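Local coordinates for Card1 endonuclease domain-containing protein (Vibrio cholerae, PDB 1XMX), which is of unknown function but probably binds nucleic acid, carrying a Card1-like endonuclease domain of the PDDEXK clan, at residues A[15-25]-A[136-147]. Residues are numbered along the deposited sequence; the frame is centred on the assembly and turned at random.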
ATOM      1  N   VAL A  15       5.512   4.690  11.453  1.00 17.64           N
ATOM      2  CA  VAL A  15       4.078   4.761  11.245  1.00 16.24           C
ATOM      3  C   VAL A  15       3.228   4.656  12.517  1.00 15.49           C
ATOM      4  O   VAL A  15       2.180   5.248  12.615  1.00 15.56           O
ATOM      5  CB  VAL A  15       3.633   3.620  10.310  1.00 18.04           C
ATOM      6  CG1 VAL A  15       2.102   3.606  10.181  1.00 18.05           C
ATOM      7  CG2 VAL A  15       4.257   3.814   8.930  1.00 18.97           C
ATOM      8  N   ARG A  16       3.672   3.865  13.470  1.00 15.73           N
ATOM      9  CA  ARG A  16       2.905   3.627  14.678  1.00 16.19           C
ATOM     10  C   ARG A  16       3.000   4.826  15.653  1.00 17.67           C
ATOM     11  O   ARG A  16       2.340   4.819  16.675  1.00 20.09           O
ATOM     12  CB  ARG A  16       3.358   2.305  15.344  1.00 15.30           C
ATOM     13  CG  ARG A  16       2.825   1.060  14.631  1.00 14.15           C
ATOM     14  CD  ARG A  16       3.505  -0.136  15.235  1.00 15.52           C
ATOM     15  NE  ARG A  16       4.947  -0.101  14.968  1.00 16.11           N
ATOM     16  CZ  ARG A  16       5.862  -0.565  15.798  1.00 17.80           C
ATOM     17  NH1 ARG A  16       5.488  -1.105  16.952  1.00 19.15           N
ATOM     18  NH2 ARG A  16       7.141  -0.459  15.484  1.00 18.71           N
ATOM     19  N   LEU A  17       3.788   5.845  15.321  1.00 17.47           N
ATOM     20  CA  LEU A  17       3.754   7.153  16.043  1.00 18.58           C
ATOM     21  C   LEU A  17       2.687   8.077  15.494  1.00 19.35           C
ATOM     22  O   LEU A  17       2.264   9.009  16.169  1.00 20.82           O
ATOM     23  CB  LEU A  17       5.097   7.859  15.949  1.00 19.18           C
ATOM     24  CG  LEU A  17       6.296   7.124  16.517  1.00 17.79           C
ATOM     25  CD1 LEU A  17       7.579   7.984  16.392  1.00 19.69           C
ATOM     26  CD2 LEU A  17       6.040   6.693  17.988  1.00 18.16           C
ATOM     27  N   VAL A  18       2.219   7.795  14.276  1.00 16.67           N
ATOM     28  CA  VAL A  18       1.216   8.617  13.652  1.00 16.16           C
ATOM     29  C   VAL A  18      -0.189   8.027  13.866  1.00 18.25           C
ATOM     30  O   VAL A  18      -1.143   8.768  14.138  1.00 20.11           O
ATOM     31  CB  VAL A  18       1.498   8.671  12.096  1.00 15.31           C
ATOM     32  CG1 VAL A  18       0.354   9.239  11.317  1.00 12.98           C
ATOM     33  CG2 VAL A  18       2.711   9.494  11.824  1.00 16.02           C
ATOM     34  N   THR A  19      -0.344   6.702  13.707  1.00 17.62           N
ATOM     35  CA  THR A  19      -1.700   6.134  13.737  1.00 17.61           C
ATOM     36  C   THR A  19      -2.520   6.339  15.055  1.00 19.97           C
ATOM     37  O   THR A  19      -3.721   6.515  14.987  1.00 22.01           O
ATOM     38  CB  THR A  19      -1.718   4.684  13.239  1.00 16.54           C
ATOM     39  OG1 THR A  19      -0.893   3.870  14.067  1.00 14.82           O
ATOM     40  CG2 THR A  19      -1.179   4.594  11.792  1.00 15.60           C
ATOM     41  N   PRO A  20      -1.883   6.248  16.250  1.00 19.44           N
ATOM     42  CA  PRO A  20      -2.575   6.670  17.448  1.00 19.06           C
ATOM     43  C   PRO A  20      -3.149   8.100  17.410  1.00 18.49           C
ATOM     44  O   PRO A  20      -4.248   8.338  17.963  1.00 19.46           O
ATOM     45  CB  PRO A  20      -1.488   6.563  18.529  1.00 19.72           C
ATOM     46  CG  PRO A  20      -0.560   5.429  17.984  1.00 18.51           C
ATOM     47  CD  PRO A  20      -0.531   5.696  16.547  1.00 18.01           C
ATOM     48  N   LEU A  21      -2.452   9.036  16.783  1.00 17.04           N
ATOM     49  CA  LEU A  21      -2.981  10.419  16.695  1.00 15.39           C
ATOM     50  C   LEU A  21      -4.087  10.589  15.677  1.00 15.80           C
ATOM     51  O   LEU A  21      -4.795  11.576  15.710  1.00 16.96           O
ATOM     52  CB  LEU A  21      -1.827  11.400  16.386  1.00 15.26           C
ATOM     53  CG  LEU A  21      -0.750  11.506  17.520  1.00 16.33           C
ATOM     54  CD1 LEU A  21       0.501  12.074  16.964  1.00 12.70           C
ATOM     55  CD2 LEU A  21      -1.242  12.343  18.742  1.00 16.58           C
ATOM     56  N   LEU A  22      -4.205   9.670  14.720  1.00 15.16           N
ATOM     57  CA  LEU A  22      -5.286   9.728  13.755  1.00 15.92           C
ATOM     58  C   LEU A  22      -6.587   9.056  14.228  1.00 16.68           C
ATOM     59  O   LEU A  22      -7.652   9.179  13.569  1.00 17.35           O
ATOM     60  CB  LEU A  22      -4.827   9.140  12.392  1.00 16.92           C
ATOM     61  CG  LEU A  22      -3.572   9.717  11.732  1.00 17.80           C
ATOM     62  CD1 LEU A  22      -3.338   9.069  10.390  1.00 17.58           C
ATOM     63  CD2 LEU A  22      -3.655  11.264  11.578  1.00 16.79           C
ATOM     64  N   ASP A  23      -6.485   8.290  15.319  1.00 16.14           N
ATOM     65  CA  ASP A  23      -7.596   7.505  15.851  1.00 14.56           C
ATOM     66  C   ASP A  23      -8.470   8.593  16.422  1.00 15.66           C
ATOM     67  O   ASP A  23      -7.998   9.470  17.154  1.00 16.94           O
ATOM     68  CB  ASP A  23      -7.051   6.625  17.008  1.00 14.58           C
ATOM     69  CG  ASP A  23      -8.052   5.676  17.564  1.00 12.50           C
ATOM     70  OD1 ASP A  23      -9.183   6.059  17.936  1.00 13.24           O
ATOM     71  OD2 ASP A  23      -7.746   4.479  17.578  1.00 13.69           O
ATOM     72  N   HIS A  24      -9.758   8.536  16.153  1.00 17.61           N
ATOM     73  CA  HIS A  24     -10.665   9.591  16.649  1.00 16.59           C
ATOM     74  C   HIS A  24     -10.805   9.583  18.157  1.00 17.35           C
ATOM     75  O   HIS A  24     -11.302  10.573  18.724  1.00 17.89           O
ATOM     76  CB  HIS A  24     -12.069   9.387  16.061  1.00 13.18           C
ATOM     77  CG  HIS A  24     -12.146   9.640  14.589  1.00 15.29           C
ATOM     78  ND1 HIS A  24     -13.337   9.641  13.893  1.00 17.91           N
ATOM     79  CD2 HIS A  24     -11.180   9.913  13.687  1.00 14.97           C
ATOM     80  CE1 HIS A  24     -13.096   9.890  12.616  1.00 19.03           C
ATOM     81  NE2 HIS A  24     -11.796  10.072  12.471  1.00 19.37           N
ATOM     82  N   ARG A  25     -10.443   8.469  18.805  1.00 17.42           N
ATOM     83  CA  ARG A  25     -10.602   8.371  20.272  1.00 18.14           C
ATOM     84  C   ARG A  25      -9.491   9.060  21.063  1.00 18.83           C
ATOM     85  O   ARG A  25      -9.651   9.320  22.248  1.00 17.66           O
ATOM     86  CB  ARG A  25     -10.755   6.917  20.711  1.00 18.67           C
ATOM     87  CG  ARG A  25     -11.975   6.234  20.082  1.00 20.95           C
ATOM     88  CD  ARG A  25     -11.932   4.724  20.289  1.00 22.46           C
ATOM     89  NE  ARG A  25     -10.728   4.191  19.652  1.00 22.38           N
ATOM     90  CZ  ARG A  25     -10.418   2.899  19.598  1.00 24.24           C
ATOM     91  NH1 ARG A  25     -11.219   2.019  20.203  1.00 25.09           N
ATOM     92  NH2 ARG A  25      -9.313   2.490  18.950  1.00 20.12           N
ATOM     93  N   THR A 136      -6.747  -1.136  23.144  1.00 19.46           N
ATOM     94  CA  THR A 136      -7.755  -0.972  22.105  1.00 20.16           C
ATOM     95  C   THR A 136      -7.088  -1.248  20.754  1.00 18.65           C
ATOM     96  O   THR A 136      -5.855  -1.214  20.615  1.00 20.33           O
ATOM     97  CB  THR A 136      -8.354   0.470  22.115  1.00 19.75           C
ATOM     98  OG1 THR A 136      -7.303   1.413  22.013  1.00 20.66           O
ATOM     99  CG2 THR A 136      -9.043   0.774  23.423  1.00 20.83           C
ATOM    100  N   GLN A 137      -7.903  -1.483  19.748  1.00 17.04           N
ATOM    101  CA  GLN A 137      -7.391  -1.752  18.420  1.00 15.89           C
ATOM    102  C   GLN A 137      -7.244  -0.360  17.777  1.00 15.65           C
ATOM    103  O   GLN A 137      -8.154   0.411  17.778  1.00 16.82           O
ATOM    104  CB  GLN A 137      -8.416  -2.645  17.699  1.00 15.74           C
ATOM    105  CG  GLN A 137      -8.290  -2.755  16.206  1.00 16.55           C
ATOM    106  CD  GLN A 137      -6.913  -3.242  15.776  1.00 13.30           C
ATOM    107  OE1 GLN A 137      -6.308  -2.674  14.871  1.00 17.35           O
ATOM    108  NE2 GLN A 137      -6.439  -4.317  16.407  1.00 12.56           N
ATOM    109  N   VAL A 138      -6.082   0.007  17.273  1.00 15.90           N
ATOM    110  CA  VAL A 138      -5.956   1.332  16.653  1.00 14.92           C
ATOM    111  C   VAL A 138      -6.854   1.487  15.439  1.00 16.97           C
ATOM    112  O   VAL A 138      -6.927   0.584  14.621  1.00 17.59           O
ATOM    113  CB  VAL A 138      -4.516   1.595  16.260  1.00 16.59           C
ATOM    114  CG1 VAL A 138      -4.398   2.982  15.564  1.00 12.09           C
ATOM    115  CG2 VAL A 138      -3.614   1.509  17.557  1.00 11.68           C
ATOM    116  N   GLN A 139      -7.559   2.616  15.309  1.00 16.35           N
ATOM    117  CA  GLN A 139      -8.482   2.735  14.178  1.00 16.94           C
ATOM    118  C   GLN A 139      -7.644   2.805  12.915  1.00 17.66           C
ATOM    119  O   GLN A 139      -6.448   3.108  12.991  1.00 18.05           O
ATOM    120  CB  GLN A 139      -9.319   4.006  14.303  1.00 16.83           C
ATOM    121  CG  GLN A 139     -10.272   3.955  15.482  1.00 17.18           C
ATOM    122  CD  GLN A 139     -11.179   5.146  15.522  1.00 17.93           C
ATOM    123  OE1 GLN A 139     -10.912   6.161  14.897  1.00 18.71           O
ATOM    124  NE2 GLN A 139     -12.288   5.011  16.222  1.00 17.41           N
ATOM    125  N   ASP A 140      -8.300   2.627  11.766  1.00 16.15           N
ATOM    126  CA  ASP A 140      -7.678   2.513  10.466  1.00 16.30           C
ATOM    127  C   ASP A 140      -7.995   3.757   9.660  1.00 17.31           C
ATOM    128  O   ASP A 140      -9.008   3.817   8.996  1.00 16.44           O
ATOM    129  CB  ASP A 140      -8.223   1.252   9.778  1.00 15.90           C
ATOM    130  CG  ASP A 140      -7.844  -0.027  10.546  1.00 15.34           C
ATOM    131  OD1 ASP A 140      -6.732   0.015  11.064  1.00 14.58           O
ATOM    132  OD2 ASP A 140      -8.638  -1.013  10.662  1.00 13.33           O
ATOM    133  N   ARG A 141      -7.113   4.750   9.718  1.00 19.46           N
ATOM    134  CA  ARG A 141      -7.369   6.102   9.203  1.00 19.17           C
ATOM    135  C   ARG A 141      -6.334   6.590   8.195  1.00 20.24           C
ATOM    136  O   ARG A 141      -6.654   7.327   7.267  1.00 20.92           O
ATOM    137  CB  ARG A 141      -7.367   7.102  10.365  1.00 20.12           C
ATOM    138  CG  ARG A 141      -8.452   6.852  11.449  1.00 19.06           C
ATOM    139  CD  ARG A 141      -9.801   6.931  10.884  1.00 18.72           C
ATOM    140  NE  ARG A 141     -10.776   6.759  11.959  1.00 20.01           N
ATOM    141  CZ  ARG A 141     -12.090   6.722  11.780  1.00 19.13           C
ATOM    142  NH1 ARG A 141     -12.592   6.807  10.553  1.00 16.56           N
ATOM    143  NH2 ARG A 141     -12.898   6.588  12.840  1.00 19.23           N
ATOM    144  N   ILE A 142      -5.077   6.253   8.413  1.00 21.50           N
ATOM    145  CA  ILE A 142      -3.991   6.653   7.502  1.00 19.13           C
ATOM    146  C   ILE A 142      -4.256   6.205   6.057  1.00 21.58           C
ATOM    147  O   ILE A 142      -4.831   5.127   5.801  1.00 20.96           O
ATOM    148  CB  ILE A 142      -2.608   6.165   8.053  1.00 19.39           C
ATOM    149  CG1 ILE A 142      -1.453   7.032   7.530  1.00 18.16           C
ATOM    150  CG2 ILE A 142      -2.370   4.653   7.827  1.00 16.47           C
ATOM    151  CD1 ILE A 142      -0.158   6.335   7.678  1.00 20.37           C
ATOM    152  N   THR A 143      -3.892   7.066   5.096  1.00 21.77           N
ATOM    153  CA  THR A 143      -4.097   6.763   3.691  1.00 20.55           C
ATOM    154  C   THR A 143      -2.816   6.305   3.035  1.00 20.06           C
ATOM    155  O   THR A 143      -1.749   6.428   3.602  1.00 21.36           O
ATOM    156  CB  THR A 143      -4.533   8.007   2.954  1.00 19.22           C
ATOM    157  OG1 THR A 143      -3.483   8.979   3.078  1.00 19.90           O
ATOM    158  CG2 THR A 143      -5.824   8.516   3.537  1.00 18.90           C
ATOM    159  N   ILE A 144      -2.930   5.776   1.816  1.00 20.22           N
ATOM    160  CA  ILE A 144      -1.759   5.476   0.929  1.00 19.37           C
ATOM    161  C   ILE A 144      -0.862   6.697   0.733  1.00 19.14           C
ATOM    162  O   ILE A 144       0.368   6.596   0.768  1.00 18.14           O
ATOM    163  CB  ILE A 144      -2.227   4.994  -0.482  1.00 18.17           C
ATOM    164  CG1 ILE A 144      -3.038   3.710  -0.360  1.00 18.37           C
ATOM    165  CG2 ILE A 144      -0.991   4.825  -1.462  1.00 20.47           C
ATOM    166  CD1 ILE A 144      -4.028   3.434  -1.482  1.00 16.29           C
ATOM    167  N   ALA A 145      -1.483   7.851   0.529  1.00 21.09           N
ATOM    168  CA  ALA A 145      -0.760   9.091   0.265  1.00 22.27           C
ATOM    169  C   ALA A 145       0.113   9.426   1.426  1.00 23.65           C
ATOM    170  O   ALA A 145       1.282   9.814   1.249  1.00 25.01           O
ATOM    171  CB  ALA A 145      -1.723  10.186   0.011  1.00 22.49           C
ATOM    172  N   ASP A 146      -0.448   9.257   2.631  1.00 25.15           N
ATOM    173  CA  ASP A 146       0.247   9.535   3.899  1.00 22.89           C
ATOM    174  C   ASP A 146       1.361   8.578   4.091  1.00 23.18           C
ATOM    175  O   ASP A 146       2.456   8.965   4.568  1.00 24.28           O
ATOM    176  CB  ASP A 146      -0.688   9.303   5.042  1.00 24.54           C
ATOM    177  CG  ASP A 146      -1.606  10.438   5.237  1.00 26.75           C
ATOM    178  OD1 ASP A 146      -1.266  11.547   4.707  1.00 28.89           O
ATOM    179  OD2 ASP A 146      -2.651  10.214   5.909  1.00 28.28           O
ATOM    180  N   TYR A 147       1.082   7.321   3.729  1.00 21.34           N
ATOM    181  CA  TYR A 147       2.078   6.269   3.833  1.00 19.99           C
ATOM    182  C   TYR A 147       3.275   6.572   2.970  1.00 20.44           C
ATOM    183  O   TYR A 147       4.408   6.438   3.420  1.00 20.43           O
ATOM    184  CB  TYR A 147       1.504   4.931   3.377  1.00 19.97           C
ATOM    185  CG  TYR A 147       1.615   3.905   4.475  1.00 19.99           C
ATOM    186  CD1 TYR A 147       2.823   3.289   4.751  1.00 19.86           C
ATOM    187  CD2 TYR A 147       0.516   3.574   5.264  1.00 20.19           C
ATOM    188  CE1 TYR A 147       2.931   2.356   5.768  1.00 19.32           C
ATOM    189  CE2 TYR A 147       0.613   2.630   6.301  1.00 18.61           C
ATOM    190  CZ  TYR A 147       1.823   2.024   6.522  1.00 18.46           C
ATOM    191  OH  TYR A 147       1.951   1.104   7.519  1.00 19.17           O
TER
HETATM  192  O   HOH W   1      -5.549   5.851  13.296  1.00 12.26           O
HETATM  193  O   HOH W   2     -10.857  -1.105  20.426  1.00 10.80           O
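With CG trans to its backbone N (chi1 -175°), D23 brings its carboxylate up against Q139, whose chain runs extended beyond CG and stacks its amide on that carboxylate, planes 16° apart. Aspartate suits the spot because each oxygen serves two donors. OD2 accepts Q139 N at 2.9 Å from above the carboxylate plane, and on its syn side R25 NH2, also at 2.9 Å, in a salt bridge. OD1 takes R25 NE and, closing an Asx turn, R25 N. Held side-on, the R25 guanidinium still reaches Q137 O with NH2 (2.7 Å), a noticeably bent bond. Q139 is long enough to bring OE1 to H24 N at 2.9 Å in a nearly straight bond, while R141 NE and NH2 both grip the same oxygen. Three donors thus gather on OE1, all out of the amide's carbonyl plane, and the two from R141 hold its guanidinium side-on, where it stacks flat on the H24 ring, planes 6° and centres 3.5 Å apart. Further along the contact is apolar, and branched side chains suit it: L22 CD1 packs on I142 CB at 3.8 Å. V15 CG2 meets CE1 of Y147 at 3.7 Å; the Y147 hydroxyl hydrogen-bonds to N302 O. One water bridges T19 O and Q139 O. Helix 15-22, backed by helix 40-52, thereby joins the chain leaving edge strand 136-137 for helix 144-150, where I142 and Y147 also touch strand 288-300.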